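Local coordinates for protein acetohydroxyacid synthase small subunit Related (Bacteroides thetaiotaomicron, PDB 2F06) that is of uncharacterised function but carries a pair of ACT domains and binds histidine, consistent with a role in amino-acid sensing or regulation, at residues L9-E14 with T21-V26. Residues are numbered along the deposited sequence; the frame is centred on the assembly and turned at random.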
ATOM      1  N   LEU A   9       9.183  10.015  10.741  1.00 20.37           N
ATOM      2  CA  LEU A   9       8.170   9.298  11.514  1.00 20.82           C
ATOM      3  C   LEU A   9       7.212   8.564  10.577  1.00 20.12           C
ATOM      4  O   LEU A   9       6.721   9.108   9.576  1.00 18.09           O
ATOM      5  CB  LEU A   9       7.351  10.243  12.396  1.00 20.79           C
ATOM      6  CG  LEU A   9       8.047  11.069  13.485  1.00 23.71           C
ATOM      7  CD1 LEU A   9       7.032  11.644  14.421  1.00 25.10           C
ATOM      8  CD2 LEU A   9       8.963  10.258  14.299  1.00 26.75           C
ATOM      9  N   SER A  10       6.939   7.321  10.930  1.00 19.80           N
ATOM     10  CA  SER A  10       5.850   6.583  10.342  1.00 20.62           C
ATOM     11  C   SER A  10       4.813   6.315  11.395  1.00 21.57           C
ATOM     12  O   SER A  10       5.085   5.564  12.325  1.00 21.96           O
ATOM     13  CB  SER A  10       6.358   5.259   9.753  1.00 19.75           C
ATOM     14  OG  SER A  10       7.036   5.587   8.545  1.00 22.44           O
ATOM     15  N   ILE A  11       3.611   6.839  11.172  1.00 23.01           N
ATOM     16  CA  ILE A  11       2.571   6.785  12.130  1.00 24.56           C
ATOM     17  C   ILE A  11       1.329   6.020  11.603  1.00 26.53           C
ATOM     18  O   ILE A  11       0.741   6.400  10.548  1.00 26.62           O
ATOM     19  CB  ILE A  11       2.184   8.204  12.606  1.00 23.18           C
ATOM     20  CG1 ILE A  11       3.392   9.029  13.023  1.00 22.44           C
ATOM     21  CG2 ILE A  11       1.189   8.126  13.780  1.00 24.32           C
ATOM     22  CD1 ILE A  11       3.221  10.509  12.753  1.00 20.17           C
ATOM     23  N   PHE A  12       0.940   4.979  12.355  1.00 26.99           N
ATOM     24  CA  PHE A  12      -0.188   4.099  11.999  1.00 30.38           C
ATOM     25  C   PHE A  12      -1.498   4.808  12.364  1.00 31.50           C
ATOM     26  O   PHE A  12      -1.715   5.146  13.509  1.00 31.99           O
ATOM     27  CB  PHE A  12      -0.045   2.747  12.682  1.00 30.04           C
ATOM     28  CG  PHE A  12      -1.220   1.762  12.448  1.00 31.83           C
ATOM     29  CD1 PHE A  12      -1.485   1.234  11.160  1.00 33.89           C
ATOM     30  CD2 PHE A  12      -2.018   1.341  13.539  1.00 28.92           C
ATOM     31  CE1 PHE A  12      -2.530   0.292  10.962  1.00 32.38           C
ATOM     32  CE2 PHE A  12      -3.054   0.429  13.381  1.00 28.28           C
ATOM     33  CZ  PHE A  12      -3.318  -0.102  12.069  1.00 35.47           C
ATOM     34  N   LEU A  13      -2.305   5.133  11.351  1.00 33.78           N
ATOM     35  CA  LEU A  13      -3.548   5.899  11.547  1.00 34.07           C
ATOM     36  C   LEU A  13      -4.610   4.827  11.397  1.00 36.05           C
ATOM     37  O   LEU A  13      -4.851   4.307  10.272  1.00 36.23           O
ATOM     38  CB  LEU A  13      -3.756   6.968  10.444  1.00 33.30           C
ATOM     39  CG  LEU A  13      -2.681   7.953   9.950  1.00 35.26           C
ATOM     40  CD1 LEU A  13      -2.986   8.574   8.521  1.00 33.78           C
ATOM     41  CD2 LEU A  13      -2.327   9.007  10.981  1.00 34.36           C
ATOM     42  N   GLU A  14      -5.224   4.461  12.502  1.00 37.26           N
ATOM     43  CA  GLU A  14      -6.309   3.504  12.477  1.00 39.79           C
ATOM     44  C   GLU A  14      -7.639   4.140  12.000  1.00 40.09           C
ATOM     45  O   GLU A  14      -7.651   5.299  11.634  1.00 40.03           O
ATOM     46  CB  GLU A  14      -6.426   2.882  13.851  1.00 40.27           C
ATOM     47  CG  GLU A  14      -6.640   3.839  14.941  1.00 44.04           C
ATOM     48  CD  GLU A  14      -7.655   3.300  15.917  1.00 50.83           C
ATOM     49  OE1 GLU A  14      -8.804   3.047  15.478  1.00 53.51           O
ATOM     50  OE2 GLU A  14      -7.328   3.144  17.128  1.00 55.14           O
ATOM     51  N   THR A  21      -6.513  13.916  12.298  1.00 21.35           N
ATOM     52  CA  THR A  21      -6.675  15.219  12.919  1.00 22.90           C
ATOM     53  C   THR A  21      -6.071  15.252  14.332  1.00 23.06           C
ATOM     54  O   THR A  21      -5.250  16.138  14.642  1.00 24.36           O
ATOM     55  CB  THR A  21      -8.141  15.644  12.939  1.00 22.69           C
ATOM     56  OG1 THR A  21      -8.595  15.614  11.597  1.00 20.39           O
ATOM     57  CG2 THR A  21      -8.304  17.050  13.491  1.00 22.03           C
ATOM     58  N   GLU A  22      -6.419  14.267  15.142  1.00 22.50           N
ATOM     59  CA  GLU A  22      -5.763  14.094  16.438  1.00 23.42           C
ATOM     60  C   GLU A  22      -4.249  14.043  16.365  1.00 22.37           C
ATOM     61  O   GLU A  22      -3.635  14.612  17.227  1.00 21.31           O
ATOM     62  CB  GLU A  22      -6.239  12.856  17.156  1.00 24.05           C
ATOM     63  CG  GLU A  22      -7.674  12.547  16.957  1.00 28.15           C
ATOM     64  CD  GLU A  22      -8.047  11.219  17.577  1.00 35.67           C
ATOM     65  OE1 GLU A  22      -7.118  10.561  18.146  1.00 37.15           O
ATOM     66  OE2 GLU A  22      -9.259  10.855  17.492  1.00 35.76           O
ATOM     67  N   VAL A  23      -3.639  13.376  15.365  1.00 20.28           N
ATOM     68  CA  VAL A  23      -2.170  13.318  15.268  1.00 19.29           C
ATOM     69  C   VAL A  23      -1.626  14.700  15.007  1.00 18.90           C
ATOM     70  O   VAL A  23      -0.572  15.128  15.540  1.00 18.92           O
ATOM     71  CB  VAL A  23      -1.645  12.410  14.050  1.00 21.47           C
ATOM     72  CG1 VAL A  23      -0.171  12.746  13.700  1.00 20.83           C
ATOM     73  CG2 VAL A  23      -1.782  11.000  14.352  1.00 21.43           C
ATOM     74  N   THR A  24      -2.283  15.416  14.130  1.00 17.40           N
ATOM     75  CA  THR A  24      -1.764  16.767  13.829  1.00 18.41           C
ATOM     76  C   THR A  24      -1.989  17.702  15.014  1.00 18.04           C
ATOM     77  O   THR A  24      -1.203  18.649  15.208  1.00 18.74           O
ATOM     78  CB  THR A  24      -2.376  17.391  12.551  1.00 17.53           C
ATOM     79  OG1 THR A  24      -3.805  17.354  12.635  1.00 17.80           O
ATOM     80  CG2 THR A  24      -1.825  16.607  11.263  1.00 18.30           C
ATOM     81  N   GLU A  25      -3.038  17.433  15.766  1.00 17.26           N
ATOM     82  CA  GLU A  25      -3.274  18.117  17.065  1.00 20.33           C
ATOM     83  C   GLU A  25      -2.229  17.841  18.176  1.00 20.03           C
ATOM     84  O   GLU A  25      -1.774  18.771  18.825  1.00 22.01           O
ATOM     85  CB  GLU A  25      -4.695  17.847  17.550  1.00 18.33           C
ATOM     86  CG  GLU A  25      -5.750  18.575  16.651  1.00 21.56           C
ATOM     87  CD  GLU A  25      -7.211  18.404  17.079  1.00 24.40           C
ATOM     88  OE1 GLU A  25      -7.540  17.510  17.925  1.00 29.74           O
ATOM     89  OE2 GLU A  25      -8.057  19.213  16.580  1.00 28.79           O
ATOM     90  N   VAL A  26      -1.913  16.588  18.462  1.00 21.87           N
ATOM     91  CA  VAL A  26      -0.689  16.223  19.235  1.00 24.04           C
ATOM     92  C   VAL A  26       0.575  16.994  18.851  1.00 24.05           C
ATOM     93  O   VAL A  26       1.232  17.573  19.713  1.00 26.31           O
ATOM     94  CB  VAL A  26      -0.343  14.701  19.200  1.00 23.72           C
ATOM     95  CG1 VAL A  26       0.887  14.424  20.093  1.00 24.11           C
ATOM     96  CG2 VAL A  26      -1.520  13.899  19.736  1.00 24.70           C
TER
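Val23 of helix 19-29 meets Ile11 and Leu13 of strand 5-13, joining the first strand and first helix of the leading ACT domain, a beta-alpha-beta-beta-alpha-beta fold with its helices packed on one face of an antiparallel sheet. From CB, which points at the strand, Val23 sends out two methyls. CG1, anti to the backbone N (chi1 161°), meets Ile11 CD1 at 4.2 Å. CG2, beside that N, lies 4.0 Å from Leu13 CD2 and 4.2 Å from Ile11 CG2. Ile11 and Val23 reach toward each other tip to tip, CD1 and CG2 of the isoleucine each touching one valine methyl, whereas Leu13 crosses the valine at about a right angle and offers a single methyl. No hydrogen bond links the two segments; the join is apolar and buried. Leu48 of strand 46-52 touches both Val23 and Leu13, Leu62 of helix 55-64 packs on Ile11, and Phe67 also touches Val23. Phe12 points to the other side of the strand, where its ring meets Phe12 of the second subunit. Within the helix, Thr21 O takes two bonds, from Glu25 N at 2.8 Å and from Thr24 OG1 at 2.8 Å, Thr24 OG1 lying 21° out of the carbonyl plane.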